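PDB 6ZZB: SAG family member (Sag19) from Eimeria tenella, which is a major surface antigen of the parasite, probably of CAP-like fold, and has no established molecular function. Local coordinates for residues A[108-112]-A[198-203]; A[42-46]-A[100-104]; A[157-161]-A[220-226]. All coordinates share one frame. Numbering follows the deposited sequence.

Contact 1 of 3, residues A[108-112]-A[198-203]; sequences NVDTC and DCKAGH. With SO4 (sulfate ion), chain C.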
loop_
_atom_site.group_PDB
_atom_site.type_symbol
_atom_site.label_atom_id
_atom_site.label_comp_id
_atom_site.label_asym_id
_atom_site.label_seq_id
_atom_site.Cartn_x
_atom_site.Cartn_y
_atom_site.Cartn_z
ATOM N N ASN A 108 -9.759 12.135 14.138
ATOM C CA ASN A 108 -10.055 12.027 15.588
ATOM C C ASN A 108 -9.529 10.690 16.090
ATOM O O ASN A 108 -10.136 9.649 15.797
ATOM C CB ASN A 108 -11.541 12.223 15.850
ATOM C CG ASN A 108 -11.881 12.292 17.322
ATOM O OD1 ASN A 108 -10.992 12.147 18.159
ATOM N ND2 ASN A 108 -13.152 12.507 17.625
ATOM N N VAL A 109 -8.471 10.799 16.900
ATOM C CA VAL A 109 -7.862 9.611 17.562
ATOM C C VAL A 109 -8.912 8.837 18.383
ATOM O O VAL A 109 -8.744 7.641 18.597
ATOM C CB VAL A 109 -6.646 10.062 18.381
ATOM C CG1 VAL A 109 -7.056 10.809 19.656
ATOM C CG2 VAL A 109 -5.722 8.913 18.738
ATOM N N ASP A 110 -9.996 9.496 18.811
ATOM C CA ASP A 110 -11.065 8.849 19.617
ATOM C C ASP A 110 -11.897 7.887 18.773
ATOM O O ASP A 110 -12.548 6.989 19.343
ATOM C CB ASP A 110 -11.963 9.881 20.316
ATOM C CG ASP A 110 -11.234 10.724 21.346
ATOM O OD1 ASP A 110 -10.136 10.326 21.776
ATOM O OD2 ASP A 110 -11.765 11.809 21.704
ATOM N N THR A 111 -11.913 8.021 17.437
ATOM C CA THR A 111 -12.790 7.194 16.584
ATOM C C THR A 111 -12.021 6.419 15.491
ATOM O O THR A 111 -12.409 5.300 15.192
ATOM C CB THR A 111 -13.899 8.024 15.922
ATOM O OG1 THR A 111 -13.311 8.920 14.973
ATOM C CG2 THR A 111 -14.696 8.812 16.940
ATOM N N CYS A 112 -11.006 7.041 14.887
ATOM C CA CYS A 112 -10.351 6.532 13.647
ATOM C C CYS A 112 -11.413 5.845 12.793
ATOM O O CYS A 112 -11.245 4.724 12.365
ATOM C CB CYS A 112 -9.177 5.610 13.952
ATOM S SG CYS A 112 -7.827 6.522 14.711
ATOM N N ASP A 198 -1.954 5.026 17.612
ATOM C CA ASP A 198 -2.611 5.393 18.893
ATOM C C ASP A 198 -4.124 5.556 18.725
ATOM O O ASP A 198 -4.760 6.066 19.671
ATOM C CB ASP A 198 -1.946 6.625 19.488
ATOM C CG ASP A 198 -2.076 7.874 18.655
ATOM O OD1 ASP A 198 -2.556 7.756 17.490
ATOM O OD2 ASP A 198 -1.700 8.957 19.149
ATOM N N CYS A 199 -4.736 5.111 17.632
ATOM C CA CYS A 199 -6.220 5.088 17.552
ATOM C C CYS A 199 -6.793 4.436 18.819
ATOM O O CYS A 199 -6.336 3.355 19.236
ATOM C CB CYS A 199 -6.694 4.313 16.336
ATOM S SG CYS A 199 -6.327 5.178 14.781
ATOM N N LYS A 200 -7.799 5.074 19.396
ATOM C CA LYS A 200 -8.464 4.565 20.635
ATOM C C LYS A 200 -9.697 3.737 20.315
ATOM O O LYS A 200 -10.275 3.139 21.243
ATOM C CB LYS A 200 -8.851 5.744 21.517
ATOM C CG LYS A 200 -7.685 6.559 22.004
ATOM C CD LYS A 200 -8.141 7.669 22.918
ATOM C CE LYS A 200 -7.035 8.600 23.330
ATOM N NZ LYS A 200 -6.001 7.875 24.105
ATOM N N ALA A 201 -10.136 3.729 19.065
ATOM C CA ALA A 201 -11.259 2.955 18.528
ATOM C C ALA A 201 -11.008 2.812 17.029
ATOM O O ALA A 201 -10.008 3.401 16.551
ATOM C CB ALA A 201 -12.557 3.667 18.782
ATOM N N GLY A 202 -11.878 2.101 16.337
ATOM C CA GLY A 202 -11.738 1.916 14.883
ATOM C C GLY A 202 -10.465 1.169 14.524
ATOM O O GLY A 202 -9.965 0.315 15.284
ATOM N N HIS A 203 -9.962 1.415 13.309
ATOM C CA HIS A 203 -8.766 0.731 12.783
ATOM C C HIS A 203 -7.658 1.758 12.606
ATOM O O HIS A 203 -7.868 2.805 11.988
ATOM C CB HIS A 203 -9.081 0.023 11.464
ATOM C CG HIS A 203 -9.807 -1.277 11.628
ATOM N ND1 HIS A 203 -11.058 -1.368 12.201
ATOM C CD2 HIS A 203 -9.425 -2.525 11.333
ATOM C CE1 HIS A 203 -11.424 -2.633 12.205
ATOM N NE2 HIS A 203 -10.455 -3.365 11.687
HETATM S S SO4 C . -14.460 -0.070 12.585
HETATM O O1 SO4 C . -14.531 1.278 12.059
HETATM O O2 SO4 C . -14.783 -1.007 11.531
HETATM O O3 SO4 C . -15.406 -0.213 13.670
HETATM O O4 SO4 C . -13.130 -0.341 13.080
HETATM O O HOH W 1 -12.151 2.329 11.328
#

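Contact 2 of 3, residues A[42-46]-A[100-104]; sequences TPPQA and IAVTL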
loop_
_atom_site.group_PDB
_atom_site.type_symbol
_atom_site.label_atom_id
_atom_site.label_comp_id
_atom_site.label_asym_id
_atom_site.label_seq_id
_atom_site.Cartn_x
_atom_site.Cartn_y
_atom_site.Cartn_z
ATOM N N THR A 42 -8.240 15.760 18.359
ATOM C CA THR A 42 -6.796 15.460 18.251
ATOM C C THR A 42 -6.677 14.323 17.248
ATOM O O THR A 42 -7.351 13.317 17.401
ATOM C CB THR A 42 -6.216 15.029 19.595
ATOM O OG1 THR A 42 -6.426 16.125 20.487
ATOM C CG2 THR A 42 -4.750 14.678 19.503
ATOM N N PRO A 43 -5.862 14.446 16.177
ATOM C CA PRO A 43 -5.734 13.338 15.230
ATOM C C PRO A 43 -4.860 12.241 15.814
ATOM O O PRO A 43 -4.027 12.462 16.705
ATOM C CB PRO A 43 -5.038 14.005 14.043
ATOM C CG PRO A 43 -4.133 15.010 14.692
ATOM C CD PRO A 43 -4.941 15.550 15.869
ATOM N N PRO A 44 -4.966 11.020 15.264
ATOM C CA PRO A 44 -4.015 9.972 15.574
ATOM C C PRO A 44 -2.637 10.402 15.065
ATOM O O PRO A 44 -2.535 11.265 14.212
ATOM C CB PRO A 44 -4.529 8.771 14.799
ATOM C CG PRO A 44 -5.235 9.377 13.619
ATOM C CD PRO A 44 -5.871 10.635 14.173
ATOM N N GLN A 45 -1.633 9.791 15.651
ATOM C CA GLN A 45 -0.228 9.993 15.259
ATOM C C GLN A 45 0.271 8.753 14.538
ATOM O O GLN A 45 -0.214 7.654 14.803
ATOM C CB GLN A 45 0.616 10.270 16.495
ATOM C CG GLN A 45 0.333 11.633 17.117
ATOM C CD GLN A 45 1.452 12.036 18.045
ATOM O OE1 GLN A 45 1.880 11.263 18.897
ATOM N NE2 GLN A 45 1.977 13.231 17.837
ATOM N N ALA A 46 1.214 8.945 13.641
ATOM C CA ALA A 46 1.800 7.828 12.872
ATOM C C ALA A 46 3.305 7.778 13.118
ATOM O O ALA A 46 3.914 8.818 13.281
ATOM C CB ALA A 46 1.499 7.971 11.401
ATOM N N ILE A 100 -0.262 10.582 5.281
ATOM C CA ILE A 100 -1.331 9.869 4.550
ATOM C C ILE A 100 -1.935 8.805 5.461
ATOM O O ILE A 100 -3.176 8.666 5.462
ATOM C CB ILE A 100 -0.797 9.297 3.232
ATOM C CG1 ILE A 100 -0.512 10.440 2.264
ATOM C CG2 ILE A 100 -1.769 8.286 2.644
ATOM C CD1 ILE A 100 0.343 10.052 1.063
ATOM N N ALA A 101 -1.141 8.074 6.238
ATOM C CA ALA A 101 -1.729 7.076 7.167
ATOM C C ALA A 101 -2.740 7.771 8.088
ATOM O O ALA A 101 -3.850 7.237 8.312
ATOM C CB ALA A 101 -0.634 6.376 7.950
ATOM N N VAL A 102 -2.370 8.919 8.613
ATOM C CA VAL A 102 -3.266 9.720 9.501
ATOM C C VAL A 102 -4.506 10.146 8.704
ATOM O O VAL A 102 -5.637 10.022 9.196
ATOM C CB VAL A 102 -2.516 10.900 10.120
ATOM C CG1 VAL A 102 -3.490 11.892 10.777
ATOM C CG2 VAL A 102 -1.449 10.407 11.090
ATOM N N THR A 103 -4.322 10.677 7.512
ATOM C CA THR A 103 -5.452 11.109 6.666
ATOM C C THR A 103 -6.436 9.963 6.481
ATOM O O THR A 103 -7.671 10.174 6.498
ATOM C CB THR A 103 -4.970 11.650 5.309
ATOM O OG1 THR A 103 -4.146 12.791 5.576
ATOM C CG2 THR A 103 -6.112 12.007 4.380
ATOM N N LEU A 104 -5.955 8.755 6.221
ATOM C CA LEU A 104 -6.778 7.564 5.958
ATOM C C LEU A 104 -7.458 7.067 7.241
ATOM O O LEU A 104 -8.600 6.574 7.129
ATOM C CB LEU A 104 -5.911 6.462 5.347
ATOM C CG LEU A 104 -5.381 6.760 3.944
ATOM C CD1 LEU A 104 -4.420 5.678 3.515
ATOM C CD2 LEU A 104 -6.498 6.876 2.920
#

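Contact 3 of 3, residues A[157-161]-A[220-226]; sequences NFEPS and PFTAELY. With SO4 (sulfate ion), chain B.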
loop_
_atom_site.group_PDB
_atom_site.type_symbol
_atom_site.label_atom_id
_atom_site.label_comp_id
_atom_site.label_asym_id
_atom_site.label_seq_id
_atom_site.Cartn_x
_atom_site.Cartn_y
_atom_site.Cartn_z
ATOM N N ASN A 157 -10.493 -13.175 -13.722
ATOM C CA ASN A 157 -10.233 -13.319 -15.174
ATOM C C ASN A 157 -9.156 -12.340 -15.655
ATOM O O ASN A 157 -8.834 -12.363 -16.842
ATOM C CB ASN A 157 -11.517 -13.154 -15.977
ATOM C CG ASN A 157 -12.411 -14.354 -15.780
ATOM O OD1 ASN A 157 -11.994 -15.449 -16.139
ATOM N ND2 ASN A 157 -13.568 -14.143 -15.181
ATOM N N PHE A 158 -8.554 -11.560 -14.764
ATOM C CA PHE A 158 -7.326 -10.801 -15.073
ATOM C C PHE A 158 -6.361 -11.671 -15.868
ATOM O O PHE A 158 -6.024 -12.798 -15.455
ATOM C CB PHE A 158 -6.662 -10.333 -13.778
ATOM C CG PHE A 158 -5.373 -9.596 -14.005
ATOM C CD1 PHE A 158 -5.361 -8.227 -14.216
ATOM C CD2 PHE A 158 -4.180 -10.279 -13.990
ATOM C CE1 PHE A 158 -4.159 -7.566 -14.440
ATOM C CE2 PHE A 158 -2.984 -9.621 -14.236
ATOM C CZ PHE A 158 -2.986 -8.265 -14.453
ATOM N N GLU A 159 -5.881 -11.128 -16.989
ATOM C CA GLU A 159 -4.773 -11.674 -17.803
ATOM C C GLU A 159 -3.710 -10.588 -17.869
ATOM O O GLU A 159 -4.054 -9.433 -18.099
ATOM C CB GLU A 159 -5.195 -11.961 -19.254
ATOM C CG GLU A 159 -6.078 -13.164 -19.456
ATOM C CD GLU A 159 -6.159 -13.513 -20.940
ATOM O OE1 GLU A 159 -7.194 -13.211 -21.554
ATOM O OE2 GLU A 159 -5.161 -14.038 -21.490
ATOM N N PRO A 160 -2.422 -10.930 -17.743
ATOM C CA PRO A 160 -1.384 -9.903 -17.759
ATOM C C PRO A 160 -1.279 -9.108 -19.073
ATOM O O PRO A 160 -0.900 -7.941 -19.039
ATOM C CB PRO A 160 -0.110 -10.709 -17.473
ATOM C CG PRO A 160 -0.440 -12.140 -17.872
ATOM C CD PRO A 160 -1.904 -12.286 -17.528
ATOM N N SER A 161 -1.624 -9.704 -20.212
ATOM C CA SER A 161 -1.466 -9.000 -21.507
ATOM C C SER A 161 -2.538 -7.920 -21.668
ATOM O O SER A 161 -2.256 -6.941 -22.378
ATOM C CB SER A 161 -1.440 -9.951 -22.668
ATOM O OG SER A 161 -2.639 -10.666 -22.732
ATOM N N PRO A 220 0.086 -3.872 -14.599
ATOM C CA PRO A 220 0.888 -4.164 -13.417
ATOM C C PRO A 220 1.872 -5.334 -13.511
ATOM O O PRO A 220 2.863 -5.298 -12.849
ATOM C CB PRO A 220 -0.189 -4.431 -12.349
ATOM C CG PRO A 220 -1.358 -4.926 -13.152
ATOM C CD PRO A 220 -1.355 -4.052 -14.389
ATOM N N PHE A 221 1.620 -6.297 -14.398
ATOM C CA PHE A 221 2.456 -7.513 -14.528
ATOM C C PHE A 221 2.734 -7.830 -16.000
ATOM O O PHE A 221 1.804 -7.812 -16.800
ATOM C CB PHE A 221 1.751 -8.717 -13.908
ATOM C CG PHE A 221 1.280 -8.500 -12.495
ATOM C CD1 PHE A 221 2.173 -8.367 -11.445
ATOM C CD2 PHE A 221 -0.064 -8.396 -12.233
ATOM C CE1 PHE A 221 1.700 -8.156 -10.158
ATOM C CE2 PHE A 221 -0.529 -8.193 -10.950
ATOM C CZ PHE A 221 0.358 -8.082 -9.921
ATOM N N THR A 222 3.974 -8.183 -16.280
ATOM C CA THR A 222 4.325 -8.897 -17.532
ATOM C C THR A 222 3.775 -10.317 -17.448
ATOM O O THR A 222 3.572 -10.849 -16.323
ATOM C CB THR A 222 5.832 -8.939 -17.762
ATOM O OG1 THR A 222 6.407 -9.711 -16.712
ATOM C CG2 THR A 222 6.443 -7.558 -17.860
ATOM N N ALA A 223 3.570 -10.953 -18.596
ATOM C CA ALA A 223 3.190 -12.378 -18.637
ATOM C C ALA A 223 4.238 -13.220 -17.907
ATOM O O ALA A 223 3.837 -14.155 -17.213
ATOM C CB ALA A 223 2.989 -12.819 -20.077
ATOM N N GLU A 224 5.528 -12.909 -18.040
ATOM C CA GLU A 224 6.621 -13.714 -17.474
ATOM C C GLU A 224 6.466 -13.678 -15.953
ATOM O O GLU A 224 6.526 -14.726 -15.295
ATOM C CB GLU A 224 7.963 -13.157 -17.951
ATOM C CG GLU A 224 9.145 -13.972 -17.488
ATOM C CD GLU A 224 10.491 -13.408 -17.914
ATOM O OE1 GLU A 224 10.552 -12.212 -18.284
ATOM O OE2 GLU A 224 11.466 -14.162 -17.863
ATOM N N LEU A 225 6.290 -12.472 -15.393
ATOM C CA LEU A 225 6.156 -12.363 -13.923
ATOM C C LEU A 225 4.856 -13.067 -13.482
ATOM O O LEU A 225 4.898 -13.826 -12.505
ATOM C CB LEU A 225 6.176 -10.893 -13.489
ATOM C CG LEU A 225 5.925 -10.692 -11.997
ATOM C CD1 LEU A 225 6.960 -11.427 -11.170
ATOM C CD2 LEU A 225 5.907 -9.217 -11.642
ATOM N N TYR A 226 3.745 -12.859 -14.185
ATOM C CA TYR A 226 2.444 -13.445 -13.776
ATOM C C TYR A 226 2.551 -14.976 -13.795
ATOM O O TYR A 226 2.102 -15.621 -12.841
ATOM C CB TYR A 226 1.285 -12.898 -14.602
ATOM C CG TYR A 226 -0.033 -12.987 -13.870
ATOM C CD1 TYR A 226 -0.250 -12.302 -12.681
ATOM C CD2 TYR A 226 -1.051 -13.786 -14.334
ATOM C CE1 TYR A 226 -1.451 -12.405 -11.990
ATOM C CE2 TYR A 226 -2.260 -13.888 -13.676
ATOM C CZ TYR A 226 -2.468 -13.198 -12.493
ATOM O OH TYR A 226 -3.649 -13.289 -11.809
HETATM S S SO4 B . -13.118 -10.658 -12.538
HETATM O O1 SO4 B . -11.871 -10.004 -12.201
HETATM O O2 SO4 B . -13.763 -9.925 -13.592
HETATM O O3 SO4 B . -13.977 -10.648 -11.376
HETATM O O4 SO4 B . -12.887 -12.024 -12.949
HETATM O O HOH W 2 -5.685 -14.291 -13.137
HETATM O O HOH W 3 -0.869 -6.492 -16.452
#

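Contact 1 of 3, residues A[108-112]-A[198-203]
A disulfide can be reinforced by main-chain contacts, as the loop after helix 97-105 illustrates. N108 shapes the bend: its OD1 accepts from D110 N at 2.9 Å, an Asx turn, while its backbone O accepts from both T111 N and C112 N, each at 2.9 Å. V109, thus positioned, makes the direct hydrogen bond to the facing loop, its O receiving K200 N at 2.8 Å and nearly in line (168°). Its side chain is buried, with CG2 3.1 Å from D198 O and 3.6 Å from D198 OD1; that carboxylate is engaged by Q45 N. D110 turns its CA-to-CB bond away, yet OD1 returns to within 3.5 Å of K200 CD, a contact with the aliphatic part of the lysine. T111 contributes its backbone, T111 O standing 3.5 Å from G202 CA in a CA-H...O contact. G202 has positive phi, and a CB there would clash with the carbonyl oxygens of T111 and C112. C112 completes the turn in a left-handed backbone conformation and bonds SG to C199 SG at 2.0 Å, with chi3 of -85°, close to the relaxed value for a disulfide. A water bridges C112 O (2.8 Å) and H203 N (3.1 Å) and reaches O1 of a sulfate, probably from the crystallisation liquor; H203 ND1 gives the same ion's O4 a very short hydrogen bond of 2.5 Å. Chemically, then, a covalent bond and one main-chain hydrogen bond clamp two irregular loops, and an intact cystine fits a surface protein matured in an oxidising environment.

Contact 2 of 3, residues A[42-46]-A[100-104]
Packing of an extended, proline-rich segment on a helix can rest on few residues, and helix 97-105 offers a compact example. At I100 the helix turns its side chain the other way, onto F207 of strand 203-211, while I100 O accepts from L104 N at 2.9 Å and so maintains the helical turn. A101 makes the first contact with the segment: its CB lies 4.4 Å from A46 CB, a meeting of two methyl groups where the chain enters strand 46-48. V102 then carries most of the helix's share of the interface (83 Å²). Its CA-to-CB bond points toward the 42-46 segment. CG1 rests 4.2 Å from P43 CB and also 4.2 Å from P44 CG, CG2 lies 3.8 Å from A46 CB, and P44 O is near both methyls, 3.4 Å from V102 CG2 and 3.6 Å from V102 CG1. Both prolines have backbone angles in the polyproline II region, which keeps the segment extended across the helix; Q45 directs its CB away, and its N is bonded to D198 OD1. The two segments bury 183 Å² between them, through apolar contacts and without a direct polar link. T103 has its CA-to-CB bond directed away, and its OG1 bonds back to K99 O within the helix. L104, like I100, covers strand 203-211, touching V205 and F207. The helix is therefore sandwiched, with V102 under the N-terminal segment and I100 and L104 on the sheet: helix-on-sheet layering consistent with the alpha-beta-alpha sandwich of CAP proteins, here covered by an extended N-terminal arm.

Contact 3 of 3, residues A[157-161]-A[220-226]
The ring of F158 stands steeply to two others, at 65° to Y226 and 89° to F221, and this makes the contact distinctive. The three form an aromatic cluster at the capped start of helix 223-231, where the loop following helix 138-155 packs against the last helix of the modelled chain. Aromatic groups often bind edge to face, and F158 with Y226 is a clear case: the edge of the phenylalanine approaches the face of the tyrosine, with ring centroids 5.2 Å apart and F158 CD2 3.7 Å from Y226 CZ. F221 sits obliquely, and F158 CZ comes within 3.7 Å of F221 CD2 and 3.9 Å of P220 CG. L153 of helix 138-155 touches both F221 and Y226, continuing the apolar surroundings. P160 supplies the other half of the packing. Its CG packs 3.7 Å from A223 CA, in the first turn of the helix, and its CD lies 3.6 Å from Y226 CD2. The start of that helix is secured by T222 at the N-cap, whose OG1 accepts from L225 N at 3.1 Å, while T222 O accepts from Y226 N at 2.9 Å. Together the segments bury 315 Å², almost wholly through carbon contacts, with polar links supplied by solvent. One water gives a hydrogen bond to P160 O at 3.0 Å and accepts from F221 N at 3.2 Å. A second donates to F158 O at 2.8 Å and sits 2.6 Å from Y226 OH.

In the fold
Contacts 1 and 2 form one continuous region: their centres are 9 Å apart, and they are joined by hydrogen bonds from V109 N to T42 O (2.8 Å) and from Q45 N to D198 OD1 (2.9 Å). Contact 2 closes before contact 1 opens, and helix 97-105 leads from one into the other, so the N-terminal arm, this helix and the loop between strands 190-196 and 203-211 are fastened together. Contact 3 lies on the opposite side of the chain's centre, its centre about 38 Å from that of contact 1 and 35 Å from that of contact 2. Its segments alternate with those of contact 1, so the two long-range closures interlock in sequence.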